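Side-chain contacts in hydrogenase maturation protease HycI (Thermococcus kodakarensis KOD1, PDB 5ZBY), which probably acts as an endopeptidase of the A31 family that trims the C-terminus of a [NiFe] hydrogenase subunit during maturation: residues 27-30 against 31-35; 134-138 against 139-143; 144-147 against 148-151. All blocks are in the same frame, centred on the assembly; numbering follows the deposited sequence.

Contact 1 of 3, residues 27-30 against 31-35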
ATOM      1  N   ASP A  27       1.738  -9.197  -8.904  1.00 22.78           N
ATOM      2  CA  ASP A  27       0.794  -8.079  -8.622  1.00 22.68           C
ATOM      3  C   ASP A  27      -0.165  -8.397  -7.487  1.00 24.71           C
ATOM      4  O   ASP A  27      -0.902  -7.499  -7.034  1.00 24.97           O
ATOM      5  CB  ASP A  27      -0.007  -7.723  -9.885  1.00 26.47           C
ATOM      6  CG  ASP A  27       0.651  -6.642 -10.704  1.00 38.09           C
ATOM      7  OD1 ASP A  27       1.669  -6.088 -10.241  1.00 31.92           O
ATOM      8  OD2 ASP A  27       0.146  -6.325 -11.808  1.00 36.10           O
ATOM      9  N   ALA A  28      -0.117  -9.621  -6.970  1.00 25.07           N
ATOM     10  CA  ALA A  28      -0.901  -9.934  -5.762  1.00 26.24           C
ATOM     11  C   ALA A  28      -0.328  -9.234  -4.533  1.00 26.49           C
ATOM     12  O   ALA A  28      -0.968  -9.193  -3.498  1.00 28.64           O
ATOM     13  CB  ALA A  28      -0.931 -11.412  -5.507  1.00 26.67           C
ATOM     14  N   PHE A  29       0.912  -8.756  -4.624  1.00 23.87           N
ATOM     15  CA  PHE A  29       1.622  -8.279  -3.415  1.00 21.62           C
ATOM     16  C   PHE A  29       0.770  -7.462  -2.418  1.00 25.05           C
ATOM     17  O   PHE A  29       0.685  -7.829  -1.247  1.00 24.39           O
ATOM     18  CB  PHE A  29       2.825  -7.435  -3.818  1.00 22.37           C
ATOM     19  CG  PHE A  29       3.564  -6.869  -2.648  1.00 22.22           C
ATOM     20  CD1 PHE A  29       4.379  -7.670  -1.885  1.00 22.50           C
ATOM     21  CD2 PHE A  29       3.443  -5.532  -2.340  1.00 23.92           C
ATOM     22  CE1 PHE A  29       5.053  -7.149  -0.768  1.00 25.88           C
ATOM     23  CE2 PHE A  29       4.119  -5.001  -1.240  1.00 23.99           C
ATOM     24  CZ  PHE A  29       4.935  -5.832  -0.461  1.00 23.67           C
ATOM     25  N   GLY A  30       0.146  -6.387  -2.888  1.00 21.09           N
ATOM     26  CA  GLY A  30      -0.527  -5.455  -1.984  1.00 20.67           C
ATOM     27  C   GLY A  30      -1.715  -6.111  -1.305  1.00 26.48           C
ATOM     28  O   GLY A  30      -1.974  -5.866  -0.122  1.00 25.30           O
ATOM     29  N   VAL A  31      -2.447  -6.947  -2.046  1.00 22.98           N
ATOM     30  CA  VAL A  31      -3.617  -7.599  -1.442  1.00 22.13           C
ATOM     31  C   VAL A  31      -3.168  -8.689  -0.477  1.00 23.30           C
ATOM     32  O   VAL A  31      -3.799  -8.858   0.597  1.00 28.34           O
ATOM     33  CB  VAL A  31      -4.596  -8.135  -2.501  1.00 28.63           C
ATOM     34  CG1 VAL A  31      -5.045  -6.980  -3.353  1.00 31.27           C
ATOM     35  CG2 VAL A  31      -3.980  -9.203  -3.333  1.00 35.68           C
ATOM     36  N   LEU A  32      -2.020  -9.307  -0.755  1.00 25.43           N
ATOM     37  CA  LEU A  32      -1.481 -10.282   0.194  1.00 25.94           C
ATOM     38  C   LEU A  32      -1.195  -9.564   1.497  1.00 26.71           C
ATOM     39  O   LEU A  32      -1.543 -10.066   2.595  1.00 30.22           O
ATOM     40  CB  LEU A  32      -0.217 -10.948  -0.364  1.00 26.46           C
ATOM     41  CG  LEU A  32      -0.456 -11.909  -1.543  1.00 34.15           C
ATOM     42  CD1 LEU A  32       0.844 -12.400  -2.121  1.00 34.00           C
ATOM     43  CD2 LEU A  32      -1.302 -13.071  -1.094  1.00 35.46           C
ATOM     44  N   VAL A  33      -0.606  -8.369   1.389  1.00 26.51           N
ATOM     45  CA  VAL A  33      -0.226  -7.653   2.607  1.00 22.63           C
ATOM     46  C   VAL A  33      -1.470  -7.288   3.397  1.00 27.03           C
ATOM     47  O   VAL A  33      -1.527  -7.531   4.620  1.00 27.63           O
ATOM     48  CB  VAL A  33       0.597  -6.402   2.297  1.00 21.36           C
ATOM     49  CG1 VAL A  33       0.817  -5.585   3.582  1.00 22.63           C
ATOM     50  CG2 VAL A  33       1.964  -6.804   1.751  1.00 23.94           C
ATOM     51  N   ALA A  34      -2.481  -6.779   2.686  1.00 23.81           N
ATOM     52  CA  ALA A  34      -3.674  -6.314   3.358  1.00 22.24           C
ATOM     53  C   ALA A  34      -4.315  -7.511   4.047  1.00 27.83           C
ATOM     54  O   ALA A  34      -4.741  -7.398   5.203  1.00 29.38           O
ATOM     55  CB  ALA A  34      -4.641  -5.657   2.373  1.00 24.53           C
ATOM     56  N   GLU A  35      -4.376  -8.659   3.359  1.00 30.36           N
ATOM     57  CA  GLU A  35      -5.172  -9.732   3.961  1.00 28.47           C
ATOM     58  C   GLU A  35      -4.424 -10.263   5.143  1.00 31.74           C
ATOM     59  O   GLU A  35      -5.033 -10.587   6.181  1.00 33.61           O
ATOM     60  CB  GLU A  35      -5.502 -10.834   2.941  1.00 28.03           C
ATOM     61  CG  GLU A  35      -6.549 -10.345   1.948  1.00 30.08           C
ATOM     62  CD  GLU A  35      -7.887 -10.037   2.624  1.00 48.07           C
ATOM     63  OE1 GLU A  35      -8.322 -10.854   3.462  1.00 49.63           O
ATOM     64  OE2 GLU A  35      -8.492  -8.971   2.351  1.00 43.76           O
TER
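F29 turns its ring carbon CG opposite its own backbone N (chi1 178°), and V33 does the same with CG1 (chi1 173°). The two side chains therefore lie side by side, and V33 CG2, beside the backbone N, faces the ring. CG2 lies over one face of F29, 4.0 Å from the ring centroid and 19° off the normal. This is a CH-pi contact, shifted toward the rim, with CZ of F29 the nearest ring atom to V33 CG2 at 3.8 Å. One residue earlier in the helix, A28 CB packs against L32 CD1 at 3.9 Å. The methyl V31 CG2 comes close to A28 O, at 3.0 Å.

Three backbone bonds tie the turn together. L32 N donates to A28 O at 2.9 Å, V33 N to F29 O at 3.0 Å, and A34 N to G30 O at 3.0 Å. Beyond the pair, F29 and V33 touch V73 of strand 69-75, and A144 and L147 of helix 138-156 receive V33 and F29 respectively. This is the N-terminal part of the crossover helix in a beta-alpha-beta unit formed by strand 14-18, helix 29-40 and strand 46-50.

Contact 2 of 3, residues 134-138 against 139-143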
ATOM      1  N   GLU A 134      -1.609 -16.080 -13.038  1.00 44.78           N
ATOM      2  CA  GLU A 134      -0.385 -16.588 -12.398  1.00 36.28           C
ATOM      3  C   GLU A 134      -0.514 -16.439 -10.894  1.00 37.38           C
ATOM      4  O   GLU A 134      -1.103 -15.479 -10.396  1.00 37.09           O
ATOM      5  CB  GLU A 134       0.881 -15.831 -12.870  1.00 35.37           C
ATOM      6  CG  GLU A 134       1.504 -16.259 -14.200  1.00 52.45           C
ATOM      7  CD  GLU A 134       2.758 -15.447 -14.535  1.00 51.92           C
ATOM      8  OE1 GLU A 134       3.144 -14.581 -13.699  1.00 49.60           O
ATOM      9  OE2 GLU A 134       3.351 -15.659 -15.622  1.00 65.28           O
ATOM     10  N   GLU A 135       0.054 -17.392 -10.169  1.00 36.25           N
ATOM     11  CA  GLU A 135       0.203 -17.290  -8.728  1.00 39.49           C
ATOM     12  C   GLU A 135       1.335 -16.305  -8.448  1.00 28.67           C
ATOM     13  O   GLU A 135       2.211 -16.126  -9.303  1.00 33.64           O
ATOM     14  CB  GLU A 135       0.511 -18.677  -8.171  1.00 51.94           C
ATOM     15  CG  GLU A 135       0.638 -18.829  -6.697  1.00 72.30           C
ATOM     16  CD  GLU A 135       0.896 -20.278  -6.339  1.00 88.52           C
ATOM     17  OE1 GLU A 135       1.002 -21.104  -7.275  1.00 92.25           O
ATOM     18  OE2 GLU A 135       0.992 -20.593  -5.135  1.00127.86           O
ATOM     19  N   PRO A 136       1.337 -15.647  -7.270  1.00 30.59           N
ATOM     20  CA  PRO A 136       2.548 -14.867  -6.984  1.00 33.81           C
ATOM     21  C   PRO A 136       3.771 -15.758  -6.791  1.00 40.70           C
ATOM     22  O   PRO A 136       3.622 -16.905  -6.394  1.00 35.13           O
ATOM     23  CB  PRO A 136       2.203 -14.119  -5.684  1.00 30.14           C
ATOM     24  CG  PRO A 136       1.004 -14.867  -5.112  1.00 35.93           C
ATOM     25  CD  PRO A 136       0.262 -15.380  -6.295  1.00 32.96           C
ATOM     26  N   SER A 137       4.950 -15.226  -7.001  1.00 29.96           N
ATOM     27  CA  SER A 137       6.164 -15.945  -6.736  1.00 25.93           C
ATOM     28  C   SER A 137       6.325 -16.193  -5.259  1.00 37.31           C
ATOM     29  O   SER A 137       5.753 -15.529  -4.472  1.00 29.71           O
ATOM     30  CB  SER A 137       7.350 -15.167  -7.281  1.00 28.64           C
ATOM     31  OG  SER A 137       7.597 -13.989  -6.582  1.00 28.20           O
ATOM     32  N   GLU A 138       7.077 -17.224  -4.919  1.00 37.59           N
ATOM     33  CA  GLU A 138       7.411 -17.535  -3.541  1.00 34.99           C
ATOM     34  C   GLU A 138       8.036 -16.329  -2.883  1.00 31.00           C
ATOM     35  O   GLU A 138       7.713 -15.998  -1.740  1.00 31.56           O
ATOM     36  CB  GLU A 138       8.392 -18.703  -3.482  1.00 43.12           C
ATOM     37  CG  GLU A 138       7.858 -19.931  -4.167  1.00 44.65           C
ATOM     38  CD  GLU A 138       6.608 -20.446  -3.473  1.00 88.06           C
ATOM     39  OE1 GLU A 138       6.608 -20.480  -2.226  1.00 90.60           O
ATOM     40  OE2 GLU A 138       5.628 -20.799  -4.166  1.00 98.13           O
ATOM     41  N   LEU A 139       8.918 -15.668  -3.616  1.00 29.63           N
ATOM     42  CA  LEU A 139       9.650 -14.515  -3.089  1.00 29.40           C
ATOM     43  C   LEU A 139       8.685 -13.380  -2.708  1.00 28.00           C
ATOM     44  O   LEU A 139       8.762 -12.857  -1.623  1.00 28.41           O
ATOM     45  CB  LEU A 139      10.689 -14.017  -4.112  1.00 27.90           C
ATOM     46  CG  LEU A 139      11.428 -12.727  -3.734  1.00 30.91           C
ATOM     47  CD1 LEU A 139      12.041 -12.828  -2.374  1.00 41.70           C
ATOM     48  CD2 LEU A 139      12.534 -12.518  -4.811  1.00 35.32           C
ATOM     49  N   ILE A 140       7.774 -13.040  -3.589  1.00 25.11           N
ATOM     50  CA  ILE A 140       6.804 -12.007  -3.309  1.00 23.13           C
ATOM     51  C   ILE A 140       5.894 -12.387  -2.160  1.00 31.21           C
ATOM     52  O   ILE A 140       5.525 -11.552  -1.413  1.00 26.38           O
ATOM     53  CB  ILE A 140       6.015 -11.612  -4.565  1.00 25.55           C
ATOM     54  CG1 ILE A 140       6.874 -10.806  -5.520  1.00 39.69           C
ATOM     55  CG2 ILE A 140       4.738 -10.858  -4.261  1.00 28.92           C
ATOM     56  CD1 ILE A 140       7.807  -9.840  -4.901  1.00 36.64           C
ATOM     57  N   LYS A 141       5.505 -13.641  -2.072  1.00 27.87           N
ATOM     58  CA  LYS A 141       4.712 -14.057  -0.903  1.00 29.90           C
ATOM     59  C   LYS A 141       5.490 -13.845   0.366  1.00 29.44           C
ATOM     60  O   LYS A 141       4.925 -13.378   1.389  1.00 30.15           O
ATOM     61  CB  LYS A 141       4.285 -15.526  -0.997  1.00 35.09           C
ATOM     62  CG  LYS A 141       3.285 -15.789  -2.089  1.00 37.07           C
ATOM     63  CD  LYS A 141       2.942 -17.280  -2.175  1.00 44.10           C
ATOM     64  CE  LYS A 141       3.581 -17.946  -3.357  1.00 68.75           C
ATOM     65  NZ  LYS A 141       3.067 -19.338  -3.494  1.00 92.98           N
ATOM     66  N   GLU A 142       6.775 -14.172   0.330  1.00 33.41           N
ATOM     67  CA  GLU A 142       7.597 -14.027   1.528  1.00 33.84           C
ATOM     68  C   GLU A 142       7.759 -12.536   1.878  1.00 33.11           C
ATOM     69  O   GLU A 142       7.763 -12.162   3.061  1.00 32.99           O
ATOM     70  CB  GLU A 142       8.949 -14.734   1.337  1.00 33.26           C
ATOM     71  CG  GLU A 142       9.887 -14.606   2.530  1.00 44.70           C
ATOM     72  CD  GLU A 142      10.781 -13.384   2.448  1.00 63.88           C
ATOM     73  OE1 GLU A 142      11.182 -13.023   1.314  1.00 89.35           O
ATOM     74  OE2 GLU A 142      11.079 -12.785   3.516  1.00 56.26           O
ATOM     75  N   ARG A 143       7.891 -11.692   0.857  1.00 29.62           N
ATOM     76  CA  ARG A 143       8.081 -10.260   1.052  1.00 28.21           C
ATOM     77  C   ARG A 143       6.783  -9.661   1.615  1.00 26.72           C
ATOM     78  O   ARG A 143       6.818  -8.773   2.465  1.00 28.39           O
ATOM     79  CB  ARG A 143       8.493  -9.560  -0.267  1.00 27.67           C
ATOM     80  CG  ARG A 143       9.942  -9.886  -0.753  1.00 29.45           C
ATOM     81  CD  ARG A 143      11.014  -9.197   0.108  1.00 30.06           C
ATOM     82  NE  ARG A 143      11.239  -9.938   1.336  1.00 55.22           N
ATOM     83  CZ  ARG A 143      12.044  -9.534   2.314  1.00 54.49           C
ATOM     84  NH1 ARG A 143      12.702  -8.389   2.190  1.00 47.77           N
ATOM     85  NH2 ARG A 143      12.178 -10.266   3.418  1.00 55.61           N
TER
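K141 bonds back to the residues that lead into helix 138-156, where S137 is the N-cap. Its CB lies 3.5 Å from E138 O. CG passes S137 O and also reaches the proline ring, 3.9 Å from P136 CG. The K141 chain crosses that ring at about a right angle. CD stays near S137 O. The chain then bends at chi3 (-105°), which turns the tip back toward the loop. CE comes 3.2 Å from P136 O. NZ ends between two carboxylates, 2.9 Å from E135 OE2 and 3.0 Å from E138 OE2. Both are salt bridges, and in each NZ sits above the carboxylate plane, 49° out of it.

The two acids reach the amine differently. E135 is extended and crosses K141 at about a right angle. E138 is bent at chi2 and runs alongside the lysine. The result is a three-residue salt-bridge network on the surface, in which two acids probably stabilise the positive charge of K141.

The cap lies beside this network. S137 OG accepts from I140 N, and the bond is nearly straight (165°). S137 OG is also hydrogen-bonded to D26 OD1, so the cap is tied to the loop before helix 29-40. I140 carries its side chain inward to F29 and C125.

Directly after K141, R143 grips its neighbour E142 side-on, with NE toward OE1 and NH2 toward OE2. R143 NH2 meets the syn lone pair of E142 OE2 at 2.8 Å, almost in the guanidinium plane.

Contact 3 of 3, residues 144-147 against 148-151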
ATOM      1  N   ALA A 144       5.626 -10.130   1.131  1.00 27.67           N
ATOM      2  CA  ALA A 144       4.338  -9.623   1.665  1.00 23.19           C
ATOM      3  C   ALA A 144       4.205  -9.998   3.130  1.00 29.12           C
ATOM      4  O   ALA A 144       3.804  -9.169   3.953  1.00 27.13           O
ATOM      5  CB  ALA A 144       3.166 -10.181   0.873  1.00 25.47           C
ATOM      6  N   GLU A 145       4.556 -11.242   3.450  1.00 29.90           N
ATOM      7  CA  GLU A 145       4.436 -11.703   4.851  1.00 32.83           C
ATOM      8  C   GLU A 145       5.395 -10.879   5.725  1.00 35.49           C
ATOM      9  O   GLU A 145       5.051 -10.430   6.824  1.00 36.14           O
ATOM     10  CB  GLU A 145       4.733 -13.213   4.944  1.00 37.30           C
ATOM     11  CG  GLU A 145       4.689 -13.793   6.340  1.00 55.04           C
ATOM     12  CD  GLU A 145       3.275 -13.848   6.910  1.00 65.65           C
ATOM     13  OE1 GLU A 145       2.298 -13.954   6.129  1.00 56.43           O
ATOM     14  OE2 GLU A 145       3.146 -13.796   8.151  1.00 89.02           O
ATOM     15  N   ARG A 146       6.600 -10.659   5.224  1.00 33.88           N
ATOM     16  CA  ARG A 146       7.578  -9.845   5.941  1.00 30.24           C
ATOM     17  C   ARG A 146       7.108  -8.404   6.178  1.00 37.53           C
ATOM     18  O   ARG A 146       7.159  -7.895   7.319  1.00 34.39           O
ATOM     19  CB  ARG A 146       8.902  -9.873   5.169  1.00 31.44           C
ATOM     20  CG  ARG A 146       9.988  -9.033   5.779  1.00 46.65           C
ATOM     21  CD  ARG A 146      10.267  -9.484   7.193  1.00 57.60           C
ATOM     22  NE  ARG A 146      11.450  -8.836   7.731  1.00 82.95           N
ATOM     23  CZ  ARG A 146      11.863  -8.974   8.981  1.00104.31           C
ATOM     24  NH1 ARG A 146      11.178  -9.738   9.828  1.00 82.98           N
ATOM     25  NH2 ARG A 146      12.961  -8.343   9.383  1.00 74.29           N
ATOM     26  N   LEU A 147       6.577  -7.751   5.143  1.00 30.93           N
ATOM     27  CA  LEU A 147       6.071  -6.381   5.331  1.00 30.01           C
ATOM     28  C   LEU A 147       4.879  -6.352   6.280  1.00 30.53           C
ATOM     29  O   LEU A 147       4.730  -5.418   7.086  1.00 30.15           O
ATOM     30  CB  LEU A 147       5.678  -5.742   3.981  1.00 26.34           C
ATOM     31  CG  LEU A 147       5.155  -4.304   4.122  1.00 25.96           C
ATOM     32  CD1 LEU A 147       6.194  -3.330   4.686  1.00 31.96           C
ATOM     33  CD2 LEU A 147       4.687  -3.865   2.735  1.00 24.94           C
ATOM     34  N   ALA A 148       3.989  -7.339   6.168  1.00 27.02           N
ATOM     35  CA  ALA A 148       2.834  -7.345   7.098  1.00 24.49           C
ATOM     36  C   ALA A 148       3.323  -7.511   8.518  1.00 31.61           C
ATOM     37  O   ALA A 148       2.782  -6.868   9.418  1.00 33.17           O
ATOM     38  CB  ALA A 148       1.842  -8.443   6.744  1.00 26.85           C
ATOM     39  N   GLU A 149       4.318  -8.364   8.731  1.00 33.93           N
ATOM     40  CA  GLU A 149       4.892  -8.515  10.078  1.00 37.70           C
ATOM     41  C   GLU A 149       5.558  -7.240  10.592  1.00 37.28           C
ATOM     42  O   GLU A 149       5.394  -6.872  11.778  1.00 37.23           O
ATOM     43  CB  GLU A 149       5.898  -9.664  10.114  1.00 36.07           C
ATOM     44  CG  GLU A 149       5.285 -11.040   9.945  1.00 51.15           C
ATOM     45  CD  GLU A 149       6.313 -12.155  10.081  1.00 76.13           C
ATOM     46  OE1 GLU A 149       7.484 -11.852  10.403  1.00 84.54           O
ATOM     47  OE2 GLU A 149       5.946 -13.336   9.873  1.00 85.90           O
ATOM     48  N   LEU A 150       6.298  -6.555   9.734  1.00 32.93           N
ATOM     49  CA  LEU A 150       6.981  -5.336  10.159  1.00 36.82           C
ATOM     50  C   LEU A 150       5.944  -4.293  10.544  1.00 49.24           C
ATOM     51  O   LEU A 150       6.055  -3.607  11.588  1.00 36.50           O
ATOM     52  CB  LEU A 150       7.909  -4.820   9.060  1.00 34.14           C
ATOM     53  CG  LEU A 150       9.080  -5.767   8.768  1.00 49.83           C
ATOM     54  CD1 LEU A 150       9.709  -5.469   7.428  1.00 40.84           C
ATOM     55  CD2 LEU A 150      10.113  -5.650   9.886  1.00 49.88           C
ATOM     56  N   ILE A 151       4.908  -4.181   9.719  1.00 30.51           N
ATOM     57  CA  ILE A 151       3.868  -3.187  10.014  1.00 29.23           C
ATOM     58  C   ILE A 151       3.111  -3.584  11.261  1.00 31.92           C
ATOM     59  O   ILE A 151       2.829  -2.712  12.118  1.00 33.59           O
ATOM     60  CB  ILE A 151       2.893  -2.995   8.828  1.00 30.36           C
ATOM     61  CG1 ILE A 151       3.645  -2.302   7.688  1.00 29.53           C
ATOM     62  CG2 ILE A 151       1.649  -2.181   9.282  1.00 32.04           C
ATOM     63  CD1 ILE A 151       2.865  -2.238   6.391  1.00 32.29           C
TER
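A144 and A148 begin a run of i to i+4 pairs in the middle of helix 138-156. The segment is regular alpha-helix with two faces. One packs on helix 29-40 and the other carries charged side chains.

Backbone bonds come first. A148 N donates to A144 O, E149 N to E145 O, L150 N to R146 O and I151 N to L147 O, each at 2.9 Å. These are the regular bonds of an alpha-helix, and they set the spacing of the side-chain pairs.

Apolar contacts come next. L147 CG meets the terminal methyl of I151, CD1, at 3.8 Å. L147 CD1 also touches I151 CD1. Both residues are buried. Outside the segments, L147 packs on F29, A144 on L32 and V33, and A148 on R36, all of helix 29-40.

R146 and L150 make a mixed contact. The arginine turns at chi2 (58°), and its chain then runs on extended and passes obliquely over the leucine. R146 NE is 3.8 Å from L150 CD1. The other methyl, L150 CD2, lies over the centre of one guanidinium face, 3.8 Å above the plane. The leucine thus covers one side of the charged group.

Charges complete the account. R146 NH1 and E149 OE1 have opposite charges but stand 4.3 Å apart, too far for a salt bridge. E145 and E149 bring like charges together, their carboxylate planes nearly perpendicular at 82°. E145 OE2 has a salt bridge to R36 NE of helix 29-40, which probably eases the repulsion. The closest approach of the two carboxylates is E145 OE2 to E149 OE2, at 3.3 Å.

How the contacts relate
Contact 1 comes first along the chain, on helix 29-40. Contacts 2 and 3 follow near the C-terminal end, contact 2 at the start of helix 138-156 and contact 3 directly after it on the same helix. The centre of contact 1 is about 10 Å from the centre of each of the other two, which are about 13 Å apart. F29 of contact 1 packs on I140 of contact 2, and A28 and L32 pack on P136. F29, L32 and V33 also meet contact 3, at A144 and L147. The buried sides of the three contacts meet where helix 29-40 packs on helix 138-156. The charged pairs of contacts 2 and 3 lie largely toward the surface.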